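Local coordinates for protein putative TIM-barrel metal-dependent hydrolase (Mycobacterium avium subsp. paratuberculosis S397, PDB 4DZI) that is probably a metal-dependent hydrolase of the amidohydrolase superfamily, with a site for two metal ions, occupied here by cadmium, in a TIM-barrel fold, at residues 156-169 with 180-194. Residues are numbered along the deposited sequence; the frame is centred on the assembly and turned at random.
Sequences FDRPDHRIIAAPIV and EVDFVLARGAKLVLV
With CG of Asp-157 anti to the backbone N (chi1 177°) and the chain of Lys-190 bent at chi2 and chi4, carboxylate and ammonium meet in a salt bridge within a beta-alpha-beta crossover of the TIM barrel: strand 163-165, helix 174-186, strand 192-193. Lys-190 NZ lies 2.8 Å from Asp-157 OD2, on the anti lone pair, and also gives a hydrogen bond to Gly-188 O. The other oxygen, OD1, takes a nearly straight bond from His-161 ND1 (2.9 Å), in the plane of the imidazole, so both oxygens of the carboxylate are held. Gly-188, with positive phi, is the C' residue of the Schellman motif that ends the helix and turns the chain toward the second strand.

Next to Asp-157, the ring of Phe-156 packs between the end of helix 174-186 and Pro-167, just past strand 163-165. Pro-167 CG lies over the centre of one face of its ring, 4.2 Å above the plane; Phe-183 CE1 comes to the ring edge, and Arg-187 CB approaches Phe-156 CD2 obliquely at 3.6 Å. Pro-167 CG also packs on Val-184 CB, joining the segment just after the strand to the helix. Beyond the proline the backbones run parallel: Leu-193 N donates to Pro-167 O, and Leu-193 O accepts from Val-169 N. Ala-166 CB touches Leu-193 CG (3.7 Å); the Leu-193 side chain lies about 9 Å from a bound cadmium ion. One water joins the two segments, donating to Phe-156 O and Ala-165 O and accepting from Lys-190 N at 2.9 Å.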
# COMPACT_ATOMS: atom_id res chain seq x y z
N PHE C 156 -20.62 27.54 6.54
CA PHE C 156 -20.19 26.87 5.33
C PHE C 156 -19.65 27.86 4.29
O PHE C 156 -18.60 27.62 3.64
CB PHE C 156 -21.29 26.00 4.72
CG PHE C 156 -21.87 24.98 5.66
CD1 PHE C 156 -21.11 24.42 6.68
CD2 PHE C 156 -23.17 24.53 5.47
CE1 PHE C 156 -21.66 23.45 7.51
CE2 PHE C 156 -23.72 23.55 6.30
CZ PHE C 156 -22.97 23.01 7.33
N ASP C 157 -20.35 29.01 4.11
CA ASP C 157 -19.81 30.05 3.25
C ASP C 157 -20.57 31.37 3.44
O ASP C 157 -21.52 31.68 2.71
CB ASP C 157 -19.81 29.61 1.78
CG ASP C 157 -19.33 30.72 0.83
OD1 ASP C 157 -18.51 31.59 1.23
OD2 ASP C 157 -19.80 30.71 -0.33
N ARG C 158 -20.16 32.11 4.46
CA ARG C 158 -20.82 33.38 4.82
C ARG C 158 -20.62 34.40 3.70
O ARG C 158 -19.69 34.32 2.93
CB ARG C 158 -20.24 33.91 6.12
CG ARG C 158 -20.39 32.98 7.30
CD ARG C 158 -21.68 33.18 8.08
NE ARG C 158 -21.80 32.18 9.16
CZ ARG C 158 -21.24 32.26 10.35
NH1 ARG C 158 -20.47 33.30 10.68
NH2 ARG C 158 -21.42 31.29 11.24
N PRO C 159 -21.49 35.41 3.63
CA PRO C 159 -21.45 36.33 2.49
C PRO C 159 -20.11 37.03 2.20
O PRO C 159 -19.90 37.44 1.06
CB PRO C 159 -22.53 37.36 2.85
CG PRO C 159 -23.52 36.55 3.64
CD PRO C 159 -22.67 35.61 4.48
N ASP C 160 -19.21 37.18 3.20
CA ASP C 160 -17.90 37.79 2.96
C ASP C 160 -17.00 36.91 2.07
O ASP C 160 -15.97 37.36 1.57
CB ASP C 160 -17.19 38.23 4.26
CG ASP C 160 -16.78 37.06 5.16
OD1 ASP C 160 -16.77 35.91 4.69
OD2 ASP C 160 -16.49 37.30 6.35
N HIS C 161 -17.44 35.68 1.87
CA HIS C 161 -16.68 34.69 1.07
C HIS C 161 -15.21 34.60 1.42
O HIS C 161 -14.35 34.40 0.54
CB HIS C 161 -16.89 34.93 -0.44
CG HIS C 161 -18.34 34.82 -0.88
ND1 HIS C 161 -19.14 33.79 -0.52
CD2 HIS C 161 -19.14 35.67 -1.66
CE1 HIS C 161 -20.38 33.97 -1.03
NE2 HIS C 161 -20.37 35.13 -1.72
N ARG C 162 -14.89 34.70 2.72
CA ARG C 162 -13.52 34.56 3.18
C ARG C 162 -13.25 33.11 3.60
O ARG C 162 -12.11 32.66 3.56
CB ARG C 162 -13.29 35.43 4.43
CG ARG C 162 -13.42 36.95 4.24
CD ARG C 162 -12.51 37.48 3.12
NE ARG C 162 -11.07 37.29 3.36
CZ ARG C 162 -10.32 38.03 4.17
NH1 ARG C 162 -10.87 39.02 4.88
NH2 ARG C 162 -9.03 37.78 4.32
N ILE C 163 -14.30 32.39 3.99
CA ILE C 163 -14.07 31.04 4.55
C ILE C 163 -15.00 30.03 3.93
O ILE C 163 -16.22 30.20 3.92
CB ILE C 163 -14.20 31.07 6.09
CG1 ILE C 163 -12.96 31.77 6.66
CG2 ILE C 163 -14.44 29.67 6.64
CD1 ILE C 163 -12.97 31.95 8.17
N ILE C 164 -14.42 28.97 3.36
CA ILE C 164 -15.24 27.86 2.90
C ILE C 164 -15.09 26.76 3.94
O ILE C 164 -14.05 26.11 3.98
CB ILE C 164 -14.71 27.35 1.53
CG1 ILE C 164 -14.82 28.46 0.47
CG2 ILE C 164 -15.44 26.09 1.10
CD1 ILE C 164 -16.22 28.98 0.34
N ALA C 165 -16.07 26.62 4.84
CA ALA C 165 -15.97 25.57 5.87
C ALA C 165 -16.67 24.35 5.35
O ALA C 165 -17.87 24.36 5.13
CB ALA C 165 -16.59 26.05 7.20
N ALA C 166 -15.91 23.26 5.17
CA ALA C 166 -16.44 22.08 4.53
C ALA C 166 -17.09 21.13 5.53
O ALA C 166 -16.42 20.58 6.42
CB ALA C 166 -15.29 21.38 3.80
N PRO C 167 -18.41 20.89 5.38
CA PRO C 167 -19.07 19.95 6.29
C PRO C 167 -18.67 18.51 5.89
O PRO C 167 -18.12 18.30 4.80
CB PRO C 167 -20.57 20.14 6.00
CG PRO C 167 -20.60 20.65 4.58
CD PRO C 167 -19.34 21.49 4.40
N ILE C 168 -18.94 17.56 6.77
CA ILE C 168 -18.64 16.15 6.47
C ILE C 168 -19.88 15.48 5.92
O ILE C 168 -20.98 15.71 6.42
CB ILE C 168 -18.16 15.41 7.74
CG1 ILE C 168 -16.84 16.00 8.24
CG2 ILE C 168 -17.99 13.91 7.45
CD1 ILE C 168 -16.42 15.49 9.61
N VAL C 169 -19.72 14.64 4.90
CA VAL C 169 -20.81 13.75 4.45
C VAL C 169 -20.32 12.33 4.66
O VAL C 169 -19.26 11.96 4.13
CB VAL C 169 -21.19 13.97 2.99
CG1 VAL C 169 -22.21 12.92 2.55
CG2 VAL C 169 -21.76 15.38 2.84
N GLU C 180 -28.31 14.57 4.17
CA GLU C 180 -27.26 15.44 4.66
C GLU C 180 -26.75 16.36 3.54
O GLU C 180 -26.47 17.53 3.78
CB GLU C 180 -26.08 14.63 5.23
CG GLU C 180 -25.16 15.52 6.07
CD GLU C 180 -25.82 15.93 7.39
OE1 GLU C 180 -26.58 15.11 7.97
OE2 GLU C 180 -25.56 17.06 7.85
N VAL C 181 -26.59 15.82 2.34
CA VAL C 181 -26.05 16.61 1.26
C VAL C 181 -27.06 17.74 0.93
O VAL C 181 -26.70 18.89 0.80
CB VAL C 181 -25.80 15.80 -0.01
CG1 VAL C 181 -25.57 16.74 -1.18
CG2 VAL C 181 -24.63 14.85 0.16
N ASP C 182 -28.33 17.38 0.81
CA ASP C 182 -29.35 18.41 0.57
C ASP C 182 -29.32 19.50 1.63
O ASP C 182 -29.42 20.69 1.31
CB ASP C 182 -30.76 17.78 0.49
CG ASP C 182 -30.97 17.02 -0.80
OD1 ASP C 182 -30.16 17.19 -1.74
OD2 ASP C 182 -31.96 16.24 -0.88
N PHE C 183 -29.18 19.12 2.90
CA PHE C 183 -29.15 20.08 3.99
C PHE C 183 -27.94 21.03 3.86
O PHE C 183 -28.10 22.23 3.98
CB PHE C 183 -29.14 19.38 5.35
CG PHE C 183 -28.62 20.25 6.47
CD1 PHE C 183 -27.29 20.18 6.86
CD2 PHE C 183 -29.46 21.13 7.12
CE1 PHE C 183 -26.80 20.99 7.88
CE2 PHE C 183 -28.99 21.94 8.14
CZ PHE C 183 -27.66 21.87 8.52
N VAL C 184 -26.74 20.49 3.65
CA VAL C 184 -25.55 21.37 3.56
C VAL C 184 -25.51 22.22 2.29
O VAL C 184 -25.12 23.38 2.34
CB VAL C 184 -24.19 20.61 3.79
CG1 VAL C 184 -24.19 19.91 5.15
CG2 VAL C 184 -23.88 19.65 2.65
N LEU C 185 -25.97 21.67 1.17
CA LEU C 185 -26.11 22.43 -0.07
C LEU C 185 -27.10 23.57 0.12
O LEU C 185 -26.86 24.70 -0.32
CB LEU C 185 -26.55 21.52 -1.21
CG LEU C 185 -25.52 20.53 -1.75
CD1 LEU C 185 -26.11 19.72 -2.89
CD2 LEU C 185 -24.29 21.29 -2.25
N ALA C 186 -28.23 23.29 0.77
CA ALA C 186 -29.18 24.38 1.03
C ALA C 186 -28.59 25.47 1.94
O ALA C 186 -28.95 26.64 1.83
CB ALA C 186 -30.49 23.84 1.59
N ARG C 187 -27.66 25.11 2.84
CA ARG C 187 -27.00 26.11 3.66
C ARG C 187 -25.78 26.74 2.96
O ARG C 187 -25.02 27.49 3.57
CB ARG C 187 -26.58 25.52 5.01
CG ARG C 187 -27.72 25.19 5.97
CD ARG C 187 -27.85 26.26 7.05
NE ARG C 187 -28.83 25.91 8.09
CZ ARG C 187 -28.55 25.54 9.35
NH1 ARG C 187 -29.55 25.25 10.18
NH2 ARG C 187 -27.30 25.45 9.81
N GLY C 188 -25.58 26.45 1.69
CA GLY C 188 -24.56 27.13 0.92
C GLY C 188 -23.18 26.49 0.90
O GLY C 188 -22.25 27.10 0.44
N ALA C 189 -23.05 25.23 1.34
CA ALA C 189 -21.72 24.59 1.26
C ALA C 189 -21.18 24.58 -0.17
O ALA C 189 -21.93 24.31 -1.12
CB ALA C 189 -21.80 23.16 1.80
N LYS C 190 -19.88 24.82 -0.30
CA LYS C 190 -19.21 24.89 -1.59
C LYS C 190 -18.21 23.74 -1.77
O LYS C 190 -17.62 23.57 -2.85
CB LYS C 190 -18.49 26.23 -1.75
CG LYS C 190 -19.40 27.45 -1.64
CD LYS C 190 -20.51 27.41 -2.65
CE LYS C 190 -21.19 28.80 -2.76
NZ LYS C 190 -21.84 29.20 -1.47
N LEU C 191 -17.98 23.01 -0.68
CA LEU C 191 -17.03 21.87 -0.66
C LEU C 191 -17.54 20.94 0.43
O LEU C 191 -17.99 21.43 1.49
CB LEU C 191 -15.60 22.34 -0.32
CG LEU C 191 -14.51 21.26 -0.12
CD1 LEU C 191 -14.24 20.47 -1.41
CD2 LEU C 191 -13.23 21.91 0.36
N VAL C 192 -17.57 19.62 0.19
CA VAL C 192 -17.94 18.70 1.26
C VAL C 192 -16.78 17.71 1.44
O VAL C 192 -16.09 17.38 0.47
CB VAL C 192 -19.24 17.92 0.99
CG1 VAL C 192 -20.37 18.88 0.64
CG2 VAL C 192 -19.02 16.91 -0.12
N LEU C 193 -16.60 17.21 2.66
CA LEU C 193 -15.54 16.22 2.90
C LEU C 193 -16.16 14.84 3.02
O LEU C 193 -17.08 14.63 3.81
CB LEU C 193 -14.82 16.52 4.22
CG LEU C 193 -14.19 17.91 4.23
CD1 LEU C 193 -13.48 18.07 5.59
CD2 LEU C 193 -13.20 18.09 3.09
N VAL C 194 -15.65 13.87 2.26
CA VAL C 194 -15.99 12.49 2.49
C VAL C 194 -14.70 11.82 2.92
O VAL C 194 -13.63 12.17 2.42
CB VAL C 194 -16.53 11.84 1.20
CG1 VAL C 194 -16.66 10.31 1.34
CG2 VAL C 194 -17.92 12.42 0.85
O HOH W 1 -18.65 25.14 2.34